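Local coordinates for histidinol-phosphate aminotransferase (Clostridium acetobutylicum, PDB 3FTB), which probably acts as a pyridoxal 5'-phosphate-dependent aminotransferase, likely converting histidinol phosphate in histidine biosynthesis, at residues Glu275-Arg278 and Phe279-Leu283; Ile341-Glu344 and Lys345-Thr348; Val322-Arg325 and Cys326-Ile330; Asn306-Gly309 and Glu310-Tyr313. One frame throughout, in Å; residues are numbered along the deposited sequence.

Contact 1 of 4, residues Glu275-Arg278 and Phe279-Leu283; sequences ERKR and FIEEL
Arg278 O accepts from Glu282 N at 2.9 Å and, weakly, from Glu281 N, so two successive amides of helix 262-285 converge on one carbonyl. The motif is a helical turn with side chains paired at i to i+3 and i to i+4. Just before it, Phe279 N gives to Glu275 O at 2.8 Å. On the polar flank Glu275 comes in at the edge of the Arg278 guanidinium with OE2 in its plane and the carboxylate turned so that OE1 stands off it: NH2 meets the syn lone pair of OE2 at 3.0 Å, while NE adds weaker bonds to both oxygens. Thr348 OG1 of helix 344-359 bonds to Arg278 NH2 and Asn347 ND2 to Glu275 OE2, which should fix the pair's rotation. Glu282 CG lies over one face of the guanidinium. On the exposed flank, where long charged chains suit solvent, Lys277 NZ makes a weak salt bridge to Glu281 OE2 at 3.3 Å. Phe279 and Ile280 instead turn apolar groups to Val300 of strand 299-304. With CG1 beside its backbone N (chi1 -86°), Ile280 folds back along the helix and sets CD1 3.2 Å from Arg276 O.

Contact 2 of 4, residues Ile341-Glu344 and Lys345-Thr348; sequences IKDE and KKNT
Asp343 holds its carboxylate between its own backbone N and carbonyl carbon (chi1 53°), a turn that swings it over the start of helix 344-359, while Lys346, with CG beside its backbone N (chi1 -67°), sends its chain back to meet it. Lys346 NZ reaches Asp343 OD2 on the syn side, 3.1 Å away and somewhat out of the carboxylate plane. Asp343 is the N-cap residue. Asp343 OD1 accepts from a water at 3.0 Å, and that water in turn accepts from Lys345 N, so a water links the N-cap carboxylate to this amide. A short acidic chain suits the place, probably because its negative charge would be favoured beside the helix N-terminus. Asn347 N closes the first turn on Asp343 O at 3.0 Å. The Asn347 amide turns back to the incoming loop, where OD1 accepts from Lys342 N at 3.2 Å and also from Tyr31 OH. Glu344 O takes two donors, Thr348 N at 2.8 Å and Thr348 OG1 at 3.0 Å, from opposite faces of its plane; threonine suits a helix here because its hydroxyl can lean back on that carbonyl. Lys342 makes a cation-pi contact with Tyr31. The turn thus carries the chain from strand 336-340 into helix 344-359, with Ile341 packed on Arg276, Phe279 and Ile280 of helix 262-285.

Contact 3 of 4, residues Val322-Arg325 and Cys326-Ile330; sequences VIRR and CCNFI. With PO4 (phosphate ion), chain F.
Arg324 NH1 donates to Asn328 OD1 at 3.2 Å, entering in the carbonyl plane on a lone pair, and this bond marks the closely packed part of the contact. The guanidinium and amide planes stand 38° apart. Phe329 CE2 sits over one face of the Arg324 guanidinium, 3.7 Å from NH1, with ring and guanidinium planes 27° apart. Asn328 gets to its place by holding CG between its backbone N and carbonyl carbon (chi1 55°), which carries the short amide back across the turn, and Arg324 NH1 adds a weak bond to Arg325 O. Cys326 is buried and lies against Phe336. At the guanidinium edge, near its plane, lies a phosphate ion, probably from the crystallisation liquor: Arg324 NE donates to its O4 at 3.2 Å and Arg324 NH2, weakly, to its O2. Arg338 NH2, from the neighbouring strand, binds the same ion, so two long cationic chains suit an anion.

The Arg325 side is looser. Its guanidinium edge lies near Cys327 SG, 3.9 Å from Arg325 NH2, its ion pair with Glu310 is long and weak, and NE is buried without a polar partner in the model. The backbone bond from Phe329 N to Cys326 O, 3.3 Å, closes a type I beta turn that takes the chain out of strand 321-325, beside a pair of arginines on adjacent strands that holds an anion in this crystal.

Contact 4 of 4, residues Asn306-Gly309 and Glu310-Tyr313; sequences NISG and EKLY
Ser308 OG is gripped by two donors of one residue: Lys311 N at 3.2 Å, the capping bond, and Lys311 NZ at 3.0 Å. Serine suits this place, its short hydroxyl reaching back to a first-turn amide. The hydroxyl stands between its own backbone N and carbonyl carbon (chi1 47°), a rotation that points it at the first turn of helix 309-317. Lys311 bends at chi2, chi3 and chi4, which curls its long chain back until the ammonium meets the same oxygen. Next, Ser308 O accepts from Leu312 N at 2.6 Å. Beside these polar links lies an apolar pair: Ile307 reaches forward with CD1 4.0 Å from Leu312 CB, while its CG1 rests on Lys311 CB at the same distance. Both branched residues also touch Phe288, so they suit the inward side of the turn, whereas Lys311 and Glu310 are exposed. Farther out, a backbone bond to Asp334 holds Gly309, the first helical residue, and the Asp334 carboxylate accepts weakly from Glu310 N. Tyr313 leads its ring away from the turn onto Val322, Ile323 and Arg325 of strand 321-325. The whole is a classic serine N-cap, here entering helix 309-317 from the loop after strand 299-304.

Overall arrangement
Contacts 1 and 2 join the same two helices, 262-285 and 344-359: they touch through Glu275 with Asn347 and Arg278 with Thr348, their centres 10 Å apart. Contacts 3 and 4 form a second touching pair, 11 Å between centres, linking helix 309-317 to strand 321-325. Between the pairs the centres stand about 21 Å apart. All four are partly buried, each with a buried side and an exposed one. Contacts 2 and 4 are both helix starts, one with aspartate at the N-cap position, bridged by water to an amide, the other capped directly by serine; contact 1 lies within a helix and adds charge pairs to its backbone bonds, while contact 3, nearest the chain centre, leaves a strand and holds an anion.

Contact 1 of 4, residues Glu275-Arg278 and Phe279-Leu283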
# COMPACT_ATOMS: atom_id res chain seq x y z
N GLU A 275 10.32 -24.70 -22.14
CA GLU A 275 8.88 -24.89 -22.09
C GLU A 275 8.13 -23.97 -23.06
O GLU A 275 7.24 -24.42 -23.79
CB GLU A 275 8.36 -24.76 -20.66
CG GLU A 275 6.93 -25.26 -20.47
CD GLU A 275 6.70 -26.64 -21.07
OE1 GLU A 275 7.68 -27.41 -21.19
OE2 GLU A 275 5.54 -26.97 -21.43
N ARG A 276 8.50 -22.70 -23.10
CA ARG A 276 7.82 -21.78 -24.01
C ARG A 276 7.93 -22.29 -25.44
O ARG A 276 6.96 -22.25 -26.19
CB ARG A 276 8.36 -20.35 -23.92
CG ARG A 276 7.65 -19.36 -24.84
CD ARG A 276 8.17 -17.93 -24.70
NE ARG A 276 9.63 -17.88 -24.66
CZ ARG A 276 10.33 -17.25 -23.72
NH1 ARG A 276 9.71 -16.58 -22.76
NH2 ARG A 276 11.66 -17.28 -23.75
N LYS A 277 9.11 -22.76 -25.80
CA LYS A 277 9.38 -23.24 -27.15
C LYS A 277 8.53 -24.47 -27.50
O LYS A 277 8.01 -24.57 -28.60
CB LYS A 277 10.87 -23.55 -27.33
CG LYS A 277 11.29 -23.79 -28.78
CD LYS A 277 12.78 -24.02 -28.89
CE LYS A 277 13.17 -24.48 -30.29
NZ LYS A 277 12.55 -25.79 -30.65
N ARG A 278 8.41 -25.39 -26.54
CA ARG A 278 7.62 -26.60 -26.75
C ARG A 278 6.13 -26.29 -26.77
O ARG A 278 5.42 -26.68 -27.69
CB ARG A 278 7.91 -27.62 -25.63
CG ARG A 278 7.33 -29.01 -25.90
CD ARG A 278 7.35 -29.87 -24.64
NE ARG A 278 6.38 -29.41 -23.66
CZ ARG A 278 5.26 -30.07 -23.35
NH1 ARG A 278 4.98 -31.21 -23.95
NH2 ARG A 278 4.43 -29.58 -22.44
N PHE A 279 5.68 -25.59 -25.74
CA PHE A 279 4.28 -25.21 -25.62
C PHE A 279 3.73 -24.69 -26.96
O PHE A 279 2.66 -25.10 -27.41
CB PHE A 279 4.11 -24.16 -24.51
CG PHE A 279 2.69 -23.94 -24.07
CD1 PHE A 279 1.96 -24.98 -23.52
CD2 PHE A 279 2.08 -22.71 -24.23
CE1 PHE A 279 0.66 -24.79 -23.12
CE2 PHE A 279 0.77 -22.52 -23.85
CZ PHE A 279 0.06 -23.57 -23.29
N ILE A 280 4.49 -23.80 -27.59
CA ILE A 280 4.06 -23.18 -28.84
C ILE A 280 4.02 -24.17 -30.01
O ILE A 280 3.24 -23.99 -30.95
CB ILE A 280 4.95 -21.97 -29.20
CG1 ILE A 280 4.46 -20.69 -28.51
CG2 ILE A 280 4.98 -21.76 -30.71
CD1 ILE A 280 4.23 -20.81 -27.01
N GLU A 281 4.86 -25.20 -29.96
CA GLU A 281 4.85 -26.21 -31.04
C GLU A 281 3.65 -27.11 -30.87
O GLU A 281 2.98 -27.45 -31.84
CB GLU A 281 6.16 -27.01 -31.06
CG GLU A 281 7.32 -26.25 -31.69
CD GLU A 281 8.68 -26.82 -31.32
OE1 GLU A 281 8.76 -27.50 -30.27
OE2 GLU A 281 9.66 -26.59 -32.07
N GLU A 282 3.37 -27.48 -29.63
CA GLU A 282 2.16 -28.23 -29.32
C GLU A 282 0.88 -27.46 -29.67
O GLU A 282 -0.07 -28.05 -30.20
CB GLU A 282 2.17 -28.64 -27.85
CG GLU A 282 3.39 -29.45 -27.48
CD GLU A 282 3.58 -30.62 -28.41
OE1 GLU A 282 4.62 -30.67 -29.10
OE2 GLU A 282 2.67 -31.48 -28.47
N LEU A 283 0.84 -26.16 -29.38
CA LEU A 283 -0.34 -25.34 -29.69
C LEU A 283 -0.51 -25.26 -31.20
O LEU A 283 -1.64 -25.17 -31.70
CB LEU A 283 -0.23 -23.92 -29.11
CG LEU A 283 -0.64 -23.61 -27.67
CD1 LEU A 283 -0.50 -22.12 -27.44
CD2 LEU A 283 -2.07 -24.04 -27.34

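Contact 2 of 4, residues Ile341-Glu344 and Lys345-Thr348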
# COMPACT_ATOMS: atom_id res chain seq x y z
N ILE A 341 1.75 -19.76 -19.72
CA ILE A 341 2.73 -20.80 -19.95
C ILE A 341 3.32 -21.16 -18.60
O ILE A 341 3.99 -20.33 -17.97
CB ILE A 341 3.84 -20.35 -20.95
CG1 ILE A 341 3.21 -19.99 -22.30
CG2 ILE A 341 4.90 -21.44 -21.13
CD1 ILE A 341 4.21 -19.64 -23.37
N LYS A 342 3.03 -22.37 -18.13
CA LYS A 342 3.48 -22.84 -16.83
C LYS A 342 4.55 -23.90 -17.02
O LYS A 342 5.26 -23.90 -18.02
CB LYS A 342 2.31 -23.44 -16.05
CG LYS A 342 1.12 -22.50 -15.99
CD LYS A 342 -0.08 -23.15 -15.34
CE LYS A 342 -1.19 -22.13 -15.14
NZ LYS A 342 -0.85 -21.16 -14.07
N ASP A 343 4.65 -24.80 -16.04
CA ASP A 343 5.55 -25.94 -16.12
C ASP A 343 4.99 -27.04 -17.05
O ASP A 343 3.78 -27.14 -17.26
CB ASP A 343 5.79 -26.50 -14.73
CG ASP A 343 4.50 -26.80 -13.99
OD1 ASP A 343 4.18 -28.00 -13.82
OD2 ASP A 343 3.80 -25.86 -13.58
N GLU A 344 5.89 -27.86 -17.59
CA GLU A 344 5.55 -28.91 -18.55
C GLU A 344 4.36 -29.79 -18.12
O GLU A 344 3.51 -30.14 -18.94
CB GLU A 344 6.80 -29.76 -18.84
CG GLU A 344 6.64 -30.78 -19.98
CD GLU A 344 7.93 -30.98 -20.78
OE1 GLU A 344 8.90 -30.21 -20.57
OE2 GLU A 344 7.99 -31.89 -21.63
N LYS A 345 4.31 -30.16 -16.85
CA LYS A 345 3.26 -31.06 -16.37
C LYS A 345 1.86 -30.47 -16.48
O LYS A 345 0.95 -31.10 -17.01
CB LYS A 345 3.54 -31.47 -14.92
CG LYS A 345 2.84 -32.75 -14.50
CD LYS A 345 2.97 -32.98 -13.00
CE LYS A 345 2.88 -34.46 -12.64
NZ LYS A 345 4.14 -35.18 -12.98
N LYS A 346 1.68 -29.26 -15.95
CA LYS A 346 0.40 -28.55 -16.08
C LYS A 346 0.06 -28.25 -17.54
O LYS A 346 -1.11 -28.31 -17.94
CB LYS A 346 0.41 -27.25 -15.26
CG LYS A 346 0.47 -27.46 -13.74
CD LYS A 346 0.02 -26.22 -12.99
CE LYS A 346 0.32 -26.33 -11.51
NZ LYS A 346 1.79 -26.45 -11.28
N ASN A 347 1.09 -27.93 -18.32
CA ASN A 347 0.95 -27.59 -19.73
C ASN A 347 0.48 -28.77 -20.59
O ASN A 347 -0.37 -28.62 -21.47
CB ASN A 347 2.27 -27.04 -20.26
CG ASN A 347 2.46 -25.56 -19.96
OD1 ASN A 347 1.60 -24.92 -19.34
ND2 ASN A 347 3.59 -25.01 -20.40
N THR A 348 1.05 -29.95 -20.33
CA THR A 348 0.65 -31.13 -21.07
C THR A 348 -0.80 -31.48 -20.73
O THR A 348 -1.58 -31.88 -21.58
CB THR A 348 1.58 -32.32 -20.78
OG1 THR A 348 2.91 -32.01 -21.23
CG2 THR A 348 1.08 -33.58 -21.48
O HOH W 1 6.33 -29.96 -14.57

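Contact 3 of 4, residues Val322-Arg325 and Cys326-Ile330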
# COMPACT_ATOMS: atom_id res chain seq x y z
N VAL A 322 -9.19 -22.55 -16.64
CA VAL A 322 -9.59 -21.20 -16.98
C VAL A 322 -8.65 -20.66 -18.04
O VAL A 322 -7.44 -20.83 -17.93
CB VAL A 322 -9.56 -20.27 -15.75
CG1 VAL A 322 -10.18 -18.92 -16.10
CG2 VAL A 322 -10.29 -20.92 -14.58
N ILE A 323 -9.20 -20.02 -19.07
CA ILE A 323 -8.38 -19.27 -20.01
C ILE A 323 -8.76 -17.79 -19.99
O ILE A 323 -9.63 -17.37 -19.22
CB ILE A 323 -8.50 -19.78 -21.47
CG1 ILE A 323 -9.90 -19.49 -22.03
CG2 ILE A 323 -8.16 -21.27 -21.54
CD1 ILE A 323 -9.94 -19.22 -23.53
N ARG A 324 -8.10 -17.01 -20.83
CA ARG A 324 -8.41 -15.59 -20.90
C ARG A 324 -9.03 -15.24 -22.24
O ARG A 324 -8.38 -15.26 -23.28
CB ARG A 324 -7.16 -14.74 -20.67
CG ARG A 324 -7.44 -13.25 -20.51
CD ARG A 324 -8.17 -12.96 -19.20
NE ARG A 324 -7.98 -11.58 -18.77
CZ ARG A 324 -8.48 -10.53 -19.39
NH1 ARG A 324 -9.21 -10.70 -20.48
NH2 ARG A 324 -8.26 -9.30 -18.93
N ARG A 325 -10.32 -14.94 -22.19
CA ARG A 325 -11.03 -14.44 -23.35
C ARG A 325 -10.57 -13.02 -23.58
O ARG A 325 -10.61 -12.20 -22.67
CB ARG A 325 -12.53 -14.49 -23.10
CG ARG A 325 -13.04 -15.91 -22.90
CD ARG A 325 -14.42 -15.89 -22.31
NE ARG A 325 -15.30 -15.01 -23.08
CZ ARG A 325 -16.53 -14.71 -22.70
NH1 ARG A 325 -17.02 -15.22 -21.58
NH2 ARG A 325 -17.28 -13.91 -23.45
N CYS A 326 -10.13 -12.73 -24.79
CA CYS A 326 -9.56 -11.43 -25.08
C CYS A 326 -10.60 -10.45 -25.60
O CYS A 326 -10.26 -9.46 -26.24
CB CYS A 326 -8.41 -11.59 -26.07
SG CYS A 326 -7.00 -12.40 -25.26
N CYS A 327 -11.87 -10.73 -25.29
CA CYS A 327 -12.98 -9.89 -25.74
C CYS A 327 -12.79 -8.42 -25.38
O CYS A 327 -12.96 -7.54 -26.24
CB CYS A 327 -14.31 -10.40 -25.15
SG CYS A 327 -14.89 -11.96 -25.84
N ASN A 328 -12.45 -8.17 -24.12
CA ASN A 328 -12.39 -6.81 -23.57
C ASN A 328 -11.05 -6.07 -23.78
O ASN A 328 -10.81 -5.02 -23.15
CB ASN A 328 -12.77 -6.83 -22.09
CG ASN A 328 -11.91 -7.79 -21.30
OD1 ASN A 328 -11.34 -8.73 -21.85
ND2 ASN A 328 -11.81 -7.56 -19.99
N PHE A 329 -10.19 -6.61 -24.64
CA PHE A 329 -9.01 -5.89 -25.12
C PHE A 329 -9.38 -5.08 -26.36
O PHE A 329 -10.10 -5.57 -27.24
CB PHE A 329 -7.89 -6.86 -25.49
CG PHE A 329 -7.15 -7.44 -24.31
CD1 PHE A 329 -6.16 -6.71 -23.68
CD2 PHE A 329 -7.44 -8.72 -23.86
CE1 PHE A 329 -5.47 -7.26 -22.61
CE2 PHE A 329 -6.75 -9.26 -22.79
CZ PHE A 329 -5.77 -8.54 -22.17
N ILE A 330 -8.89 -3.85 -26.44
CA ILE A 330 -9.16 -2.98 -27.58
C ILE A 330 -8.38 -3.41 -28.82
O ILE A 330 -7.15 -3.30 -28.88
CB ILE A 330 -8.91 -1.49 -27.27
CG1 ILE A 330 -10.11 -0.92 -26.51
CG2 ILE A 330 -8.70 -0.70 -28.55
CD1 ILE A 330 -10.03 0.55 -26.27
P PO4 F . -4.61 -9.49 -17.18
O1 PO4 F . -4.46 -8.90 -15.80
O2 PO4 F . -5.30 -8.51 -18.09
O3 PO4 F . -3.24 -9.81 -17.73
O4 PO4 F . -5.42 -10.77 -17.09

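Contact 4 of 4, residues Asn306-Gly309 and Glu310-Tyr313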
# COMPACT_ATOMS: atom_id res chain seq x y z
N ASN A 306 -13.50 -21.66 -36.06
CA ASN A 306 -14.61 -22.60 -35.89
C ASN A 306 -14.98 -22.81 -34.43
O ASN A 306 -15.47 -23.88 -34.06
CB ASN A 306 -14.29 -23.95 -36.53
CG ASN A 306 -14.26 -23.88 -38.03
OD1 ASN A 306 -13.56 -24.65 -38.69
ND2 ASN A 306 -15.02 -22.94 -38.60
N ILE A 307 -14.73 -21.79 -33.62
CA ILE A 307 -14.99 -21.83 -32.19
C ILE A 307 -14.64 -20.48 -31.58
O ILE A 307 -13.64 -19.86 -31.94
CB ILE A 307 -14.18 -22.96 -31.49
CG1 ILE A 307 -14.54 -23.05 -30.01
CG2 ILE A 307 -12.69 -22.76 -31.69
CD1 ILE A 307 -14.11 -24.35 -29.37
N SER A 308 -15.50 -20.02 -30.67
CA SER A 308 -15.31 -18.75 -29.99
C SER A 308 -14.56 -18.93 -28.68
O SER A 308 -14.60 -20.00 -28.07
CB SER A 308 -16.66 -18.08 -29.73
OG SER A 308 -17.57 -19.01 -29.18
N GLY A 309 -13.87 -17.88 -28.24
CA GLY A 309 -13.17 -17.90 -26.98
C GLY A 309 -14.10 -18.15 -25.81
O GLY A 309 -13.70 -18.70 -24.78
N GLU A 310 -15.36 -17.72 -25.95
CA GLU A 310 -16.36 -17.99 -24.93
C GLU A 310 -16.75 -19.45 -24.98
O GLU A 310 -16.93 -20.08 -23.95
CB GLU A 310 -17.60 -17.11 -25.08
CG GLU A 310 -18.53 -17.20 -23.86
CD GLU A 310 -19.80 -16.37 -23.97
OE1 GLU A 310 -20.41 -16.35 -25.06
OE2 GLU A 310 -20.20 -15.76 -22.95
N LYS A 311 -16.88 -19.99 -26.18
CA LYS A 311 -17.24 -21.39 -26.34
C LYS A 311 -16.08 -22.25 -25.85
O LYS A 311 -16.27 -23.17 -25.05
CB LYS A 311 -17.62 -21.72 -27.79
CG LYS A 311 -18.13 -23.14 -27.99
CD LYS A 311 -19.35 -23.21 -28.90
CE LYS A 311 -19.15 -22.48 -30.23
NZ LYS A 311 -19.59 -21.05 -30.19
N LEU A 312 -14.88 -21.92 -26.30
CA LEU A 312 -13.69 -22.60 -25.80
C LEU A 312 -13.59 -22.43 -24.28
O LEU A 312 -13.44 -23.43 -23.56
CB LEU A 312 -12.42 -22.09 -26.48
CG LEU A 312 -11.14 -22.65 -25.86
CD1 LEU A 312 -11.14 -24.18 -25.87
CD2 LEU A 312 -9.91 -22.08 -26.57
N TYR A 313 -13.69 -21.19 -23.79
CA TYR A 313 -13.67 -20.90 -22.35
C TYR A 313 -14.67 -21.75 -21.55
O TYR A 313 -14.31 -22.40 -20.56
CB TYR A 313 -13.94 -19.41 -22.09
CG TYR A 313 -14.00 -19.02 -20.62
CD1 TYR A 313 -12.88 -18.53 -19.97
CD2 TYR A 313 -15.18 -19.13 -19.89
CE1 TYR A 313 -12.93 -18.17 -18.63
CE2 TYR A 313 -15.24 -18.77 -18.55
CZ TYR A 313 -14.11 -18.29 -17.93
OH TYR A 313 -14.14 -17.94 -16.60